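Local coordinates for probable porin (Pseudomonas aeruginosa, PDB 4FT6), which probably forms a channel across the outer membrane, as a porin of the OprD family, through which small solutes pass, at residues R251-F256 with A268-R272. Coordinates in Å, arbitrary orientation, origin at the centre of the assembly. Numbering follows the deposited sequence.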
# COMPACT_ATOMS: atom_id res chain seq x y z
N ARG A 251 14.21 -3.09 14.12
CA ARG A 251 14.05 -1.66 14.20
C ARG A 251 14.20 -1.30 12.72
O ARG A 251 15.04 -1.88 12.03
CB ARG A 251 15.16 -1.05 15.08
CG ARG A 251 15.17 0.48 15.23
CD ARG A 251 16.01 1.01 16.46
NE ARG A 251 17.42 0.59 16.50
CZ ARG A 251 18.48 1.39 16.36
NH1 ARG A 251 18.33 2.69 16.14
NH2 ARG A 251 19.70 0.88 16.42
N ALA A 252 13.34 -0.43 12.21
CA ALA A 252 13.40 -0.09 10.79
C ALA A 252 13.26 1.42 10.60
O ALA A 252 12.23 2.00 10.95
CB ALA A 252 12.30 -0.81 10.02
N LEU A 253 14.30 2.04 10.06
CA LEU A 253 14.33 3.49 9.86
C LEU A 253 14.13 3.86 8.40
O LEU A 253 14.61 3.16 7.50
CB LEU A 253 15.66 4.06 10.36
CG LEU A 253 16.00 5.54 10.13
CD1 LEU A 253 15.34 6.44 11.16
CD2 LEU A 253 17.51 5.71 10.18
N THR A 254 13.42 4.96 8.17
CA THR A 254 13.17 5.47 6.83
C THR A 254 13.05 6.97 6.93
O THR A 254 12.67 7.50 7.98
CB THR A 254 11.87 4.89 6.20
OG1 THR A 254 11.57 5.60 4.99
CG2 THR A 254 10.69 5.04 7.16
N GLY A 255 13.38 7.67 5.85
CA GLY A 255 13.26 9.11 5.83
C GLY A 255 13.59 9.62 4.45
O GLY A 255 14.30 8.95 3.69
N PHE A 256 13.08 10.78 4.09
CA PHE A 256 13.47 11.38 2.83
C PHE A 256 13.42 12.89 2.91
O PHE A 256 12.91 13.46 3.88
CB PHE A 256 12.55 10.91 1.71
CG PHE A 256 11.12 11.39 1.86
CD1 PHE A 256 10.76 12.69 1.51
CD2 PHE A 256 10.13 10.53 2.32
CE1 PHE A 256 9.46 13.14 1.65
CE2 PHE A 256 8.81 10.97 2.46
CZ PHE A 256 8.47 12.28 2.12
N ALA A 268 15.85 12.61 -2.20
CA ALA A 268 16.73 11.56 -1.71
C ALA A 268 16.07 10.90 -0.52
O ALA A 268 15.43 11.56 0.30
CB ALA A 268 18.08 12.13 -1.34
N GLY A 269 16.24 9.58 -0.42
CA GLY A 269 15.64 8.83 0.66
C GLY A 269 16.68 7.91 1.24
O GLY A 269 17.62 7.53 0.54
N TYR A 270 16.52 7.56 2.52
CA TYR A 270 17.38 6.59 3.16
C TYR A 270 16.54 5.64 3.98
O TYR A 270 15.48 6.02 4.49
CB TYR A 270 18.41 7.26 4.07
CG TYR A 270 19.41 6.29 4.66
CD1 TYR A 270 20.45 5.77 3.90
CD2 TYR A 270 19.33 5.89 5.99
CE1 TYR A 270 21.38 4.88 4.44
CE2 TYR A 270 20.26 5.01 6.54
CZ TYR A 270 21.28 4.50 5.76
OH TYR A 270 22.21 3.62 6.28
N GLN A 271 17.02 4.41 4.11
CA GLN A 271 16.27 3.37 4.79
C GLN A 271 17.24 2.33 5.34
O GLN A 271 18.18 1.94 4.65
CB GLN A 271 15.29 2.72 3.82
CG GLN A 271 14.53 1.57 4.42
CD GLN A 271 13.47 1.05 3.47
OE1 GLN A 271 12.69 1.83 2.91
NE2 GLN A 271 13.45 -0.27 3.28
N ARG A 272 17.02 1.89 6.58
CA ARG A 272 17.89 0.88 7.18
C ARG A 272 17.16 -0.08 8.13
O ARG A 272 16.32 0.33 8.93
CB ARG A 272 19.07 1.54 7.89
CG ARG A 272 19.99 0.54 8.57
CD ARG A 272 21.24 1.22 9.03
NE ARG A 272 22.17 0.32 9.71
CZ ARG A 272 23.40 0.67 10.09
NH1 ARG A 272 23.84 1.90 9.85
NH2 ARG A 272 24.18 -0.21 10.71
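Four main-chain hydrogen bonds join residues 251-256 to residues 268-272, parts of the two arms of a β hairpin (strands 249-261 and 264-274) in the wall of the porin barrel. The segment axes run antiparallel at 178°, 4.6 Å apart at their closest. Leu253 and Arg272 form one hydrogen-bonded pair, each N 2.9 Å from the other's O; Gly255 and Tyr270 form the next, with Tyr270 N to Gly255 O at 2.9 Å and Gly255 N to Tyr270 O at 3.0 Å, the latter more bent at 137°. CA-H...O contacts accompany these bonds, among them Gln271 CA to Leu253 O at 3.2 Å and Thr254 CA to Tyr270 O at 3.3 Å.

Side chains alternate between the two faces. Leu253, Tyr270 and Arg272 share one, where Gly255 presents no side chain opposite Tyr270. On the other, Phe256 CB packs 3.9 Å from Gly269 CA. Thr254 and Gln271 also lie there as a non-hydrogen-bonded pair, but their polar ends turn to a loop: Thr254 OG1 hydrogen-bonds with Val290 N, while Gln271 pairs its OE1 with Asn291 N and its NE2 with Asn297 O. The backbone thus holds the two strands together, while the buried polar side chains tie this part of the barrel wall to the loop packed against it.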